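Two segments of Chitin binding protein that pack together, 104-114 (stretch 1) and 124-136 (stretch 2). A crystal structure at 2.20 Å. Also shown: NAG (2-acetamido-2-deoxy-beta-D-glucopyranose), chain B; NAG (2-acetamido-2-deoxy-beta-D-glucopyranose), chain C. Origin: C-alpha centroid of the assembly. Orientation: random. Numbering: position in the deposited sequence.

Stretch 1 (104-114) LGFFEFYVTRE
Stretch 2 124-136: WADLEELPFINVT

An antiparallel strand pair shows how alternating side chains let one backbone serve two different surfaces, and in this chitin binding protein the strand 105-111, which runs antiparallel to the strand ending at Thr136, is a compact example. The strand axes run at 172° and approach to 4.5 Å, and the two stretches together bury 1117 Å².

Extended Gly105 (phi/psi -178/179) leads into residues 106-111, all in the beta region (phi -100 to -129°, psi 121 to 153°). Phe106 faces Thr136 in a non-hydrogen-bonded pair (CA-CA 4.0 Å); Phe106 CA makes a CA-H...O contact with Val135 O at 3.1 Å. Its chi1 of 63° (p) and chi2 of 88° set the ring against a sugar: NAG (chain B), linked covalently to Asn134 (ND2 to C1, 1.5 Å), lies over one face, an apolar floor for the glycan.

Phe107, on the other face of the sheet (chi1 m), pairs with Val135 through two hydrogen bonds, Phe107 N to Val135 O at 2.8 Å and Val135 N to Phe107 O at 3.0 Å; Phe107 CB meets Val135 CG1 at 4.1 Å.

Glu108 returns to the glycan side, in a non-hydrogen-bonded pair with Asn134 (CA-CA 4.5 Å; Asn134 chi1 t) and on the same face. With chi1 m and chi2 t, its carboxylate suits a buried polar site: OE2 accepts a hydrogen bond from N2 of NAG (chain B) at 2.8 Å, and OE1 accepts one from Tyr110 OH at 2.6 Å.

At Phe109 (chi1 -75°, chi2 61°) the backbone N donates to Ile133 O at 2.8 Å, while Phe109 O accepts from Phe132 N, also at 2.8 Å. Ile133 CD1 covers one face of the Phe109 ring, whose edge turns toward the face of Phe132 (chi1 67°, chi2 -85°), with centroids 6.0 Å apart and planes at 75°.

Tyr110 (chi1 m, chi2 84°) packs its ring face on Pro131, whose CB is 4.1 Å from the Tyr110 ring centroid. A water accepts from Val111 N at 3.0 Å and donates to Leu130 O at 2.8 Å. Buried Val111 (chi1 p) offers a compact apolar CB 4.0 Å from Phe132 CE1; Val111 O accepts from Glu128 N at 2.8 Å, nearly straight at 178°.

Thr112 (chi1 p) makes a single backbone bridge with Leu127 (CA-CA 4.1 Å), its methyl CG2 4.0 Å from Leu127 CD2 (m, t), while its OG1 is hydrogen-bonded elsewhere in the structure. Arg113 N donates to Asp126 O at 2.8 Å, and Arg113 NE makes a weak bond to Leu127 O at 2.8 Å. Its side chain (m, t, t, chi4 -75°) brings NH1 3.5 Å from Glu128 OE1 (Glu128 m, m), a salt bridge of charge alone, since the oxygen lies well out of the guanidinium plane.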

# COMPACT_ATOMS: atom_id res chain seq x y z
N LEU A 104 0.84 11.85 14.16
CA LEU A 104 -0.53 11.77 14.63
C LEU A 104 -1.39 11.51 13.41
O LEU A 104 -1.44 12.34 12.50
CB LEU A 104 -0.97 13.08 15.29
CG LEU A 104 -0.20 13.44 16.56
CD1 LEU A 104 -0.42 14.91 16.91
CD2 LEU A 104 -0.61 12.50 17.69
N GLY A 105 -2.06 10.36 13.39
CA GLY A 105 -2.93 10.03 12.26
C GLY A 105 -3.63 8.70 12.44
O GLY A 105 -3.45 8.01 13.43
N PHE A 106 -4.45 8.36 11.45
CA PHE A 106 -5.17 7.08 11.45
C PHE A 106 -4.97 6.35 10.14
O PHE A 106 -4.74 6.97 9.09
CB PHE A 106 -6.67 7.28 11.73
CG PHE A 106 -7.41 8.09 10.70
CD1 PHE A 106 -7.97 7.49 9.57
CD2 PHE A 106 -7.63 9.45 10.90
CE1 PHE A 106 -8.69 8.24 8.65
CE2 PHE A 106 -8.36 10.21 9.98
CZ PHE A 106 -8.89 9.61 8.85
N PHE A 107 -5.07 5.03 10.22
CA PHE A 107 -4.85 4.16 9.09
C PHE A 107 -6.14 3.46 8.70
O PHE A 107 -6.70 2.72 9.52
CB PHE A 107 -3.83 3.07 9.44
CG PHE A 107 -2.47 3.60 9.80
CD1 PHE A 107 -2.18 4.04 11.08
CD2 PHE A 107 -1.44 3.63 8.84
CE1 PHE A 107 -0.90 4.51 11.41
CE2 PHE A 107 -0.18 4.10 9.16
CZ PHE A 107 0.09 4.54 10.44
N GLU A 108 -6.55 3.64 7.45
CA GLU A 108 -7.64 2.87 6.85
C GLU A 108 -7.07 1.75 5.98
O GLU A 108 -6.25 2.01 5.11
CB GLU A 108 -8.54 3.78 6.00
CG GLU A 108 -9.25 4.89 6.76
CD GLU A 108 -9.97 5.87 5.84
OE1 GLU A 108 -9.91 5.68 4.59
OE2 GLU A 108 -10.63 6.80 6.38
N PHE A 109 -7.52 0.51 6.23
CA PHE A 109 -7.13 -0.68 5.43
C PHE A 109 -8.29 -1.12 4.55
O PHE A 109 -9.35 -1.49 5.05
CB PHE A 109 -6.76 -1.87 6.32
CG PHE A 109 -5.43 -1.77 6.98
CD1 PHE A 109 -5.14 -0.73 7.86
CD2 PHE A 109 -4.48 -2.75 6.80
CE1 PHE A 109 -3.93 -0.66 8.52
CE2 PHE A 109 -3.25 -2.68 7.44
CZ PHE A 109 -2.98 -1.63 8.30
N TYR A 110 -8.06 -1.14 3.24
CA TYR A 110 -9.03 -1.66 2.28
C TYR A 110 -8.45 -2.88 1.63
O TYR A 110 -7.23 -2.95 1.44
CB TYR A 110 -9.33 -0.62 1.20
CG TYR A 110 -9.97 0.65 1.75
CD1 TYR A 110 -9.17 1.68 2.29
CD2 TYR A 110 -11.37 0.82 1.76
CE1 TYR A 110 -9.73 2.84 2.80
CE2 TYR A 110 -11.94 1.99 2.27
CZ TYR A 110 -11.12 3.00 2.78
OH TYR A 110 -11.64 4.16 3.29
N VAL A 111 -9.32 -3.82 1.27
CA VAL A 111 -8.95 -4.94 0.40
C VAL A 111 -9.74 -4.89 -0.91
O VAL A 111 -10.88 -4.39 -0.97
CB VAL A 111 -9.19 -6.31 1.10
CG1 VAL A 111 -10.66 -6.71 1.09
CG2 VAL A 111 -8.33 -7.38 0.46
N THR A 112 -9.12 -5.44 -1.95
CA THR A 112 -9.77 -5.63 -3.25
C THR A 112 -10.98 -6.56 -3.14
O THR A 112 -10.96 -7.54 -2.39
CB THR A 112 -8.79 -6.20 -4.30
OG1 THR A 112 -8.01 -7.25 -3.70
CG2 THR A 112 -7.86 -5.13 -4.81
N ARG A 113 -12.02 -6.24 -3.90
CA ARG A 113 -13.23 -7.06 -3.97
C ARG A 113 -12.98 -8.41 -4.70
O ARG A 113 -12.00 -8.57 -5.44
CB ARG A 113 -14.31 -6.33 -4.76
CG ARG A 113 -14.86 -5.06 -4.15
CD ARG A 113 -15.40 -4.19 -5.28
NE ARG A 113 -15.99 -2.93 -4.85
CZ ARG A 113 -17.18 -2.79 -4.26
NH1 ARG A 113 -17.95 -3.85 -4.00
NH2 ARG A 113 -17.61 -1.59 -3.90
N GLU A 114 -13.89 -9.36 -4.51
CA GLU A 114 -13.80 -10.65 -5.20
C GLU A 114 -13.81 -10.40 -6.70
O GLU A 114 -14.47 -9.47 -7.17
CB GLU A 114 -14.95 -11.57 -4.80
CG GLU A 114 -14.88 -12.06 -3.34
CD GLU A 114 -13.65 -12.89 -3.01
OE1 GLU A 114 -12.57 -12.33 -2.70
OE2 GLU A 114 -13.75 -14.12 -3.03
N TRP A 124 -10.90 2.72 -8.15
CA TRP A 124 -11.52 2.80 -6.83
C TRP A 124 -12.57 1.70 -6.62
O TRP A 124 -12.67 1.13 -5.54
CB TRP A 124 -12.12 4.19 -6.58
CG TRP A 124 -11.07 5.17 -6.18
CD1 TRP A 124 -10.48 6.13 -6.96
CD2 TRP A 124 -10.43 5.25 -4.90
NE1 TRP A 124 -9.53 6.82 -6.24
CE2 TRP A 124 -9.49 6.30 -4.96
CE3 TRP A 124 -10.58 4.54 -3.68
CZ2 TRP A 124 -8.69 6.66 -3.87
CZ3 TRP A 124 -9.81 4.90 -2.59
CH2 TRP A 124 -8.87 5.94 -2.69
N ALA A 125 -13.33 1.42 -7.66
CA ALA A 125 -14.37 0.38 -7.66
C ALA A 125 -13.82 -1.06 -7.52
O ALA A 125 -14.59 -1.97 -7.20
CB ALA A 125 -15.21 0.50 -8.93
N ASP A 126 -12.52 -1.28 -7.77
CA ASP A 126 -11.87 -2.57 -7.43
C ASP A 126 -11.73 -2.85 -5.93
O ASP A 126 -11.63 -3.99 -5.52
CB ASP A 126 -10.49 -2.70 -8.12
CG ASP A 126 -10.59 -2.58 -9.65
OD1 ASP A 126 -11.50 -3.18 -10.23
OD2 ASP A 126 -9.78 -1.88 -10.27
N LEU A 127 -11.75 -1.80 -5.09
CA LEU A 127 -11.67 -1.98 -3.62
C LEU A 127 -13.03 -2.11 -2.97
O LEU A 127 -13.98 -1.55 -3.46
CB LEU A 127 -10.99 -0.79 -2.97
CG LEU A 127 -9.53 -0.54 -3.35
CD1 LEU A 127 -9.12 0.77 -2.71
CD2 LEU A 127 -8.62 -1.66 -2.92
N GLU A 128 -13.09 -2.82 -1.84
CA GLU A 128 -14.30 -2.78 -1.01
C GLU A 128 -14.62 -1.33 -0.61
O GLU A 128 -13.71 -0.52 -0.45
CB GLU A 128 -14.14 -3.65 0.24
CG GLU A 128 -14.05 -5.16 0.03
CD GLU A 128 -15.29 -5.78 -0.62
OE1 GLU A 128 -16.14 -5.09 -1.21
OE2 GLU A 128 -15.41 -7.01 -0.56
N GLU A 129 -15.90 -1.02 -0.42
CA GLU A 129 -16.32 0.35 -0.07
C GLU A 129 -15.86 0.72 1.31
O GLU A 129 -15.48 1.85 1.53
CB GLU A 129 -17.84 0.55 -0.12
CG GLU A 129 -18.42 0.27 -1.49
CD GLU A 129 -19.70 1.03 -1.78
OE1 GLU A 129 -20.79 0.40 -1.79
OE2 GLU A 129 -19.60 2.26 -2.00
N LEU A 130 -15.87 -0.24 2.22
CA LEU A 130 -15.53 0.02 3.61
C LEU A 130 -14.21 -0.60 4.00
O LEU A 130 -13.87 -1.69 3.55
CB LEU A 130 -16.62 -0.57 4.51
CG LEU A 130 -18.03 0.01 4.36
CD1 LEU A 130 -18.81 -0.38 5.58
CD2 LEU A 130 -18.04 1.52 4.21
N PRO A 131 -13.47 0.08 4.90
CA PRO A 131 -12.22 -0.49 5.38
C PRO A 131 -12.44 -1.64 6.34
O PRO A 131 -13.44 -1.67 7.06
CB PRO A 131 -11.52 0.69 6.09
CG PRO A 131 -12.59 1.67 6.41
CD PRO A 131 -13.74 1.42 5.46
N PHE A 132 -11.54 -2.61 6.34
CA PHE A 132 -11.65 -3.68 7.32
C PHE A 132 -10.88 -3.39 8.60
O PHE A 132 -11.10 -4.08 9.61
CB PHE A 132 -11.29 -5.06 6.76
CG PHE A 132 -9.85 -5.24 6.38
CD1 PHE A 132 -9.38 -4.84 5.14
CD2 PHE A 132 -8.97 -5.89 7.25
CE1 PHE A 132 -8.05 -5.05 4.76
CE2 PHE A 132 -7.63 -6.08 6.88
CZ PHE A 132 -7.18 -5.66 5.63
N ILE A 133 -9.99 -2.39 8.57
CA ILE A 133 -9.40 -1.83 9.79
C ILE A 133 -9.37 -0.32 9.62
O ILE A 133 -9.00 0.18 8.54
CB ILE A 133 -7.96 -2.32 10.06
CG1 ILE A 133 -7.90 -3.86 10.15
CG2 ILE A 133 -7.40 -1.68 11.33
CD1 ILE A 133 -6.48 -4.42 10.12
N ASN A 134 -9.78 0.38 10.68
CA ASN A 134 -9.54 1.81 10.82
C ASN A 134 -9.04 2.10 12.23
O ASN A 134 -9.76 1.89 13.21
CB ASN A 134 -10.82 2.57 10.50
CG ASN A 134 -10.63 4.07 10.45
OD1 ASN A 134 -9.52 4.60 10.60
ND2 ASN A 134 -11.72 4.75 10.21
N VAL A 135 -7.79 2.53 12.33
CA VAL A 135 -7.13 2.64 13.63
C VAL A 135 -6.35 3.96 13.78
O VAL A 135 -5.57 4.35 12.91
CB VAL A 135 -6.25 1.40 13.91
CG1 VAL A 135 -5.09 1.29 12.93
CG2 VAL A 135 -5.74 1.41 15.35
N THR A 136 -6.59 4.64 14.89
CA THR A 136 -5.94 5.92 15.21
C THR A 136 -4.79 5.69 16.14
O THR A 136 -4.99 5.13 17.23
CB THR A 136 -6.91 6.89 15.89
OG1 THR A 136 -7.91 7.26 14.94
CG2 THR A 136 -6.20 8.16 16.38
C1 NAG B . -11.65 6.21 10.14
C2 NAG B . -12.82 6.84 9.40
C3 NAG B . -12.62 8.32 9.36
C4 NAG B . -12.53 8.87 10.77
C5 NAG B . -11.38 8.21 11.50
C6 NAG B . -11.37 8.64 12.95
C7 NAG B . -13.89 5.63 7.57
C8 NAG B . -13.80 5.25 6.13
N2 NAG B . -12.90 6.37 8.02
O3 NAG B . -13.74 8.93 8.68
O4 NAG B . -12.34 10.28 10.69
O5 NAG B . -11.54 6.80 11.45
O6 NAG B . -10.31 7.95 13.62
O7 NAG B . -14.80 5.29 8.28
C1 NAG C . -13.23 11.03 11.51
C2 NAG C . -12.77 12.49 11.53
C3 NAG C . -13.72 13.33 12.37
C4 NAG C . -15.17 13.08 11.98
C5 NAG C . -15.50 11.59 11.91
C6 NAG C . -16.97 11.46 11.52
C7 NAG C . -10.43 13.21 11.32
C8 NAG C . -9.13 13.44 12.01
N2 NAG C . -11.42 12.66 12.05
O3 NAG C . -13.43 14.69 12.09
O4 NAG C . -16.04 13.69 12.93
O5 NAG C . -14.57 10.98 11.00
O6 NAG C . -17.23 10.17 11.02
O7 NAG C . -10.55 13.54 10.15
O HOH W 1 -11.80 -3.40 2.85